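Local coordinates for ActII protein (Streptomyces coelicolor, PDB 2OPT) that probably represses transcription as a DNA-binding TetR-family dimer and binds actinorhodin or its biosynthetic precursor (S)-DNPA, at residues R87-I101 with T140-R152. Sequence-based numbering, arbitrary orientation.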
loop_
_atom_site.group_PDB
_atom_site.type_symbol
_atom_site.label_atom_id
_atom_site.label_comp_id
_atom_site.label_asym_id
_atom_site.label_seq_id
_atom_site.Cartn_x
_atom_site.Cartn_y
_atom_site.Cartn_z
ATOM N N ARG A 87 9.460 -7.155 -7.486
ATOM C CA ARG A 87 9.992 -7.085 -6.143
ATOM C C ARG A 87 11.494 -6.985 -6.177
ATOM O O ARG A 87 12.095 -6.241 -5.422
ATOM C CB ARG A 87 9.544 -8.326 -5.329
ATOM C CG ARG A 87 10.143 -8.388 -3.920
ATOM C CD ARG A 87 9.946 -9.774 -3.228
ATOM N NE ARG A 87 10.279 -9.751 -1.785
ATOM C CZ ARG A 87 10.745 -10.796 -1.133
ATOM N NH1 ARG A 87 10.946 -11.950 -1.759
ATOM N NH2 ARG A 87 11.028 -10.685 0.140
ATOM N N ARG A 88 12.106 -7.761 -7.067
ATOM C CA ARG A 88 13.559 -7.807 -7.251
ATOM C C ARG A 88 14.077 -6.402 -7.547
ATOM O O ARG A 88 15.068 -5.943 -6.981
ATOM C CB ARG A 88 13.826 -8.747 -8.425
ATOM C CG ARG A 88 15.281 -9.130 -8.731
ATOM C CD ARG A 88 15.258 -10.282 -9.705
ATOM N NE ARG A 88 14.672 -11.450 -9.076
ATOM C CZ ARG A 88 13.728 -12.215 -9.610
ATOM N NH1 ARG A 88 13.262 -13.247 -8.907
ATOM N NH2 ARG A 88 13.311 -11.994 -10.855
ATOM N N MET A 89 13.363 -5.714 -8.444
ATOM C CA MET A 89 13.754 -4.389 -8.934
ATOM C C MET A 89 13.783 -3.392 -7.791
ATOM O O MET A 89 14.741 -2.706 -7.607
ATOM C CB MET A 89 12.770 -3.925 -10.027
ATOM C CG MET A 89 13.027 -2.502 -10.535
ATOM S SD MET A 89 11.557 -1.783 -11.285
ATOM C CE MET A 89 10.506 -1.426 -9.874
ATOM N N PHE A 90 12.686 -3.314 -7.027
ATOM C CA PHE A 90 12.613 -2.487 -5.800
ATOM C C PHE A 90 13.747 -2.789 -4.810
ATOM O O PHE A 90 14.380 -1.880 -4.297
ATOM C CB PHE A 90 11.281 -2.705 -5.120
ATOM C CG PHE A 90 10.126 -1.994 -5.823
ATOM C CD1 PHE A 90 10.226 -0.655 -6.153
ATOM C CD2 PHE A 90 8.966 -2.678 -6.160
ATOM C CE1 PHE A 90 9.142 0.013 -6.804
ATOM C CE2 PHE A 90 7.906 -2.023 -6.809
ATOM C CZ PHE A 90 8.013 -0.697 -7.127
ATOM N N LEU A 91 14.031 -4.061 -4.596
ATOM C CA LEU A 91 15.095 -4.489 -3.668
ATOM C C LEU A 91 16.475 -4.079 -4.150
ATOM O O LEU A 91 17.413 -3.922 -3.339
ATOM C CB LEU A 91 15.037 -6.002 -3.379
ATOM C CG LEU A 91 13.796 -6.473 -2.588
ATOM C CD1 LEU A 91 13.873 -7.928 -2.201
ATOM C CD2 LEU A 91 13.557 -5.639 -1.365
ATOM N N ALA A 92 16.606 -3.890 -5.456
ATOM C CA ALA A 92 17.859 -3.479 -6.070
ATOM C C ALA A 92 18.079 -1.959 -5.923
ATOM O O ALA A 92 19.210 -1.492 -5.961
ATOM C CB ALA A 92 17.846 -3.868 -7.531
ATOM N N HIS A 93 16.996 -1.203 -5.741
ATOM C CA HIS A 93 17.025 0.257 -5.880
ATOM C C HIS A 93 16.475 0.982 -4.680
ATOM O O HIS A 93 15.232 1.118 -4.510
ATOM C CB HIS A 93 16.342 0.747 -7.192
ATOM C CG HIS A 93 16.983 0.192 -8.435
ATOM N ND1 HIS A 93 18.217 0.607 -8.876
ATOM C CD2 HIS A 93 16.592 -0.785 -9.289
ATOM C CE1 HIS A 93 18.554 -0.066 -9.956
ATOM N NE2 HIS A 93 17.593 -0.923 -10.224
ATOM N N ARG A 94 17.418 1.498 -3.897
ATOM C CA ARG A 94 17.166 2.269 -2.697
ATOM C C ARG A 94 16.119 3.334 -2.958
ATOM O O ARG A 94 16.320 4.168 -3.872
ATOM C CB ARG A 94 18.467 2.972 -2.285
ATOM C CG ARG A 94 18.344 3.925 -1.089
ATOM C CD ARG A 94 19.649 4.061 -0.329
ATOM N NE ARG A 94 19.538 5.054 0.732
ATOM C CZ ARG A 94 20.543 5.492 1.487
ATOM N NH1 ARG A 94 21.797 5.023 1.348
ATOM N NH2 ARG A 94 20.287 6.404 2.398
ATOM N N ASP A 95 15.032 3.324 -2.193
ATOM C CA ASP A 95 14.144 4.477 -2.110
ATOM C C ASP A 95 13.180 4.518 -3.291
ATOM O O ASP A 95 12.454 5.494 -3.478
ATOM C CB ASP A 95 14.954 5.774 -2.046
ATOM C CG ASP A 95 15.187 6.245 -0.624
ATOM O OD1 ASP A 95 14.585 5.664 0.302
ATOM O OD2 ASP A 95 15.973 7.197 -0.434
ATOM N N LEU A 96 13.178 3.452 -4.084
ATOM C CA LEU A 96 12.511 3.464 -5.381
ATOM C C LEU A 96 11.003 3.303 -5.228
ATOM O O LEU A 96 10.227 3.915 -5.961
ATOM C CB LEU A 96 13.069 2.358 -6.281
ATOM C CG LEU A 96 12.482 2.271 -7.690
ATOM C CD1 LEU A 96 12.777 3.539 -8.477
ATOM C CD2 LEU A 96 13.014 1.047 -8.420
ATOM N N ALA A 97 10.595 2.477 -4.271
ATOM C CA ALA A 97 9.183 2.324 -3.940
ATOM C C ALA A 97 8.589 3.637 -3.441
ATOM O O ALA A 97 7.389 3.876 -3.575
ATOM C CB ALA A 97 8.997 1.227 -2.903
ATOM N N ARG A 98 9.437 4.484 -2.867
ATOM C CA ARG A 98 9.006 5.802 -2.395
ATOM C C ARG A 98 8.641 6.648 -3.596
ATOM O O ARG A 98 7.702 7.408 -3.572
ATOM C CB ARG A 98 10.122 6.495 -1.609
ATOM C CG ARG A 98 10.071 6.373 -0.111
ATOM C CD ARG A 98 11.225 7.179 0.536
ATOM N NE ARG A 98 10.968 8.632 0.505
ATOM C CZ ARG A 98 11.796 9.582 0.944
ATOM N NH1 ARG A 98 12.975 9.283 1.473
ATOM N NH2 ARG A 98 11.439 10.854 0.861
ATOM N N ILE A 99 9.406 6.531 -4.663
ATOM C CA ILE A 99 9.104 7.298 -5.869
ATOM C C ILE A 99 7.897 6.712 -6.560
ATOM O O ILE A 99 7.042 7.440 -7.059
ATOM C CB ILE A 99 10.323 7.206 -6.827
ATOM C CG1 ILE A 99 11.551 7.880 -6.212
ATOM C CG2 ILE A 99 10.015 7.739 -8.205
ATOM C CD1 ILE A 99 12.832 7.542 -6.975
ATOM N N ALA A 100 7.861 5.374 -6.622
ATOM C CA ALA A 100 6.827 4.628 -7.335
ATOM C C ALA A 100 5.441 4.784 -6.774
ATOM O O ALA A 100 4.479 4.703 -7.509
ATOM C CB ALA A 100 7.170 3.160 -7.359
ATOM N N ILE A 101 5.331 4.955 -5.463
ATOM C CA ILE A 101 4.040 4.765 -4.766
ATOM C C ILE A 101 2.896 5.705 -5.227
ATOM O O ILE A 101 1.692 5.324 -5.209
ATOM C CB ILE A 101 4.248 4.786 -3.204
ATOM C CG1 ILE A 101 3.097 4.112 -2.411
ATOM C CG2 ILE A 101 4.734 6.176 -2.683
ATOM C CD1 ILE A 101 1.743 4.041 -3.075
ATOM N N THR A 140 0.158 -2.803 -6.495
ATOM C CA THR A 140 -0.017 -2.170 -5.203
ATOM C C THR A 140 0.537 -3.004 -4.054
ATOM O O THR A 140 1.220 -2.491 -3.192
ATOM C CB THR A 140 -1.518 -1.808 -5.029
ATOM O OG1 THR A 140 -1.795 -0.739 -5.935
ATOM C CG2 THR A 140 -1.845 -1.336 -3.621
ATOM N N PHE A 141 0.318 -4.305 -4.103
ATOM C CA PHE A 141 0.727 -5.172 -3.047
ATOM C C PHE A 141 2.246 -5.319 -3.078
ATOM O O PHE A 141 2.907 -5.250 -2.052
ATOM C CB PHE A 141 0.067 -6.536 -3.306
ATOM C CG PHE A 141 0.792 -7.687 -2.661
ATOM C CD1 PHE A 141 0.688 -7.908 -1.282
ATOM C CD2 PHE A 141 1.605 -8.535 -3.421
ATOM C CE1 PHE A 141 1.425 -8.970 -0.661
ATOM C CE2 PHE A 141 2.299 -9.579 -2.817
ATOM C CZ PHE A 141 2.223 -9.772 -1.426
ATOM N N VAL A 142 2.800 -5.563 -4.268
ATOM C CA VAL A 142 4.249 -5.703 -4.411
ATOM C C VAL A 142 4.976 -4.413 -3.939
ATOM O O VAL A 142 5.981 -4.474 -3.204
ATOM C CB VAL A 142 4.651 -5.996 -5.853
ATOM C CG1 VAL A 142 6.131 -5.887 -6.001
ATOM C CG2 VAL A 142 4.155 -7.367 -6.292
ATOM N N THR A 143 4.453 -3.262 -4.342
ATOM C CA THR A 143 5.058 -1.993 -4.001
ATOM C C THR A 143 5.004 -1.717 -2.492
ATOM O O THR A 143 6.017 -1.286 -1.923
ATOM C CB THR A 143 4.403 -0.836 -4.812
ATOM O OG1 THR A 143 4.488 -1.172 -6.204
ATOM C CG2 THR A 143 5.147 0.526 -4.553
ATOM N N ALA A 144 3.848 -1.962 -1.851
ATOM C CA ALA A 144 3.711 -1.834 -0.380
ATOM C C ALA A 144 4.670 -2.732 0.370
ATOM O O ALA A 144 5.331 -2.304 1.319
ATOM C CB ALA A 144 2.257 -2.139 0.072
ATOM N N GLU A 145 4.711 -4.005 -0.005
ATOM C CA GLU A 145 5.668 -4.926 0.627
ATOM C C GLU A 145 7.099 -4.396 0.527
ATOM O O GLU A 145 7.828 -4.389 1.497
ATOM C CB GLU A 145 5.592 -6.316 0.013
ATOM C CG GLU A 145 4.369 -7.143 0.424
ATOM C CD GLU A 145 4.321 -7.450 1.930
ATOM O OE1 GLU A 145 5.390 -7.737 2.518
ATOM O OE2 GLU A 145 3.221 -7.395 2.525
ATOM N N ALA A 146 7.487 -3.952 -0.660
ATOM C CA ALA A 146 8.832 -3.435 -0.877
ATOM C C ALA A 146 9.104 -2.268 0.018
ATOM O O ALA A 146 10.164 -2.209 0.635
ATOM C CB ALA A 146 9.019 -3.018 -2.348
ATOM N N LEU A 147 8.147 -1.342 0.108
ATOM C CA LEU A 147 8.354 -0.118 0.847
ATOM C C LEU A 147 8.697 -0.510 2.266
ATOM O O LEU A 147 9.546 0.100 2.907
ATOM C CB LEU A 147 7.104 0.760 0.782
ATOM C CG LEU A 147 7.045 2.182 1.326
ATOM C CD1 LEU A 147 8.261 3.003 0.934
ATOM C CD2 LEU A 147 5.761 2.847 0.811
ATOM N N GLU A 148 8.080 -1.587 2.723
ATOM C CA GLU A 148 8.253 -2.032 4.078
ATOM C C GLU A 148 9.417 -3.014 4.306
ATOM O O GLU A 148 9.939 -3.075 5.403
ATOM C CB GLU A 148 6.934 -2.589 4.585
ATOM C CG GLU A 148 6.893 -4.068 4.809
ATOM C CD GLU A 148 6.108 -4.356 6.039
ATOM O OE1 GLU A 148 4.857 -4.296 5.945
ATOM O OE2 GLU A 148 6.731 -4.583 7.108
ATOM N N GLN A 149 9.822 -3.783 3.292
ATOM C CA GLN A 149 11.057 -4.567 3.419
ATOM C C GLN A 149 12.227 -3.602 3.650
ATOM O O GLN A 149 13.171 -3.911 4.417
ATOM C CB GLN A 149 11.300 -5.510 2.210
ATOM C CG GLN A 149 12.731 -6.197 2.180
ATOM C CD GLN A 149 12.753 -7.624 1.598
ATOM O OE1 GLN A 149 13.765 -8.338 1.691
ATOM N NE2 GLN A 149 11.654 -8.031 0.989
ATOM N N SER A 150 12.125 -2.430 3.010
ATOM C CA SER A 150 13.074 -1.329 3.166
ATOM C C SER A 150 12.873 -0.514 4.448
ATOM O O SER A 150 13.843 -0.020 5.018
ATOM C CB SER A 150 13.032 -0.408 1.949
ATOM O OG SER A 150 13.615 -1.049 0.827
ATOM N N SER A 151 11.623 -0.370 4.894
ATOM C CA SER A 151 11.321 0.306 6.168
ATOM C C SER A 151 11.668 -0.545 7.408
ATOM O O SER A 151 11.239 -0.228 8.525
ATOM C CB SER A 151 9.854 0.759 6.214
ATOM O OG SER A 151 9.654 1.932 5.449
ATOM N N ARG A 152 12.442 -1.615 7.193
ATOM C CA ARG A 152 12.958 -2.495 8.257
ATOM C C ARG A 152 14.404 -2.981 7.977
ATOM O O ARG A 152 14.993 -3.703 8.798
ATOM C CB ARG A 152 11.999 -3.679 8.497
ATOM C CG ARG A 152 12.159 -4.854 7.530
ATOM C CD ARG A 152 10.809 -5.373 7.018
ATOM N NE ARG A 152 10.219 -6.436 7.837
ATOM C CZ ARG A 152 9.205 -7.234 7.453
ATOM N NH1 ARG A 152 8.636 -7.119 6.242
ATOM N NH2 ARG A 152 8.761 -8.174 8.288
HETATM O O HOH W 1 15.015 1.427 -0.122
#
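Phe90 and Ala97 pack against Ala146 of helix 128-150, and small side chains let the backbones come close. The CA atoms of Ala97 and Leu147 are 5.4 Å apart. Ala146 CB sits 3.6 Å from Phe90 CB and approaches the ring obliquely. Val142 CG1 meets the edge of that ring. It also lies against the backbone of Arg87, because chi1 of 170° swings this branch away from the backbone N of Val142. Thr143 spans both helices of 87-101: its OG1 lies 3.6 Å from Phe90 CE2, and its CG2 faces Ala97 and Ala100. That hydroxyl is hydrogen-bonded to Ser139 O, so it meets the ring with its polar need already met. At the margin, Leu147 CD1 touches Arg98 CG at 4.0 Å.

The polar contacts lie at the C-terminal end of helix 128-150. The extended Arg87 chain brings NH2 within 2.9 Å of Gln149 NE2, near the guanidinium plane. The amide is probably modelled turned over; turned back, it may accept a hydrogen bond here, but this is undecided. Arg87 NH2 also forms a salt bridge with Asp198. Leu91 CD2 rests on Gln149 CD at 3.7 Å. An alanine in place of Gln149 would probably leave Leu91 without this cover and Arg87 without its amide neighbour. One water accepts from Asp95 N and reaches Ser150 OG, but Ser150 is poorly ordered, so that link is less certain.

Segment 87-101 also touches helices 8-22 and 50-61, which flank the predicted helix-turn-helix. The contact thus joins them to helix 128-150 through a mainly apolar interface, with polar groups at its margin.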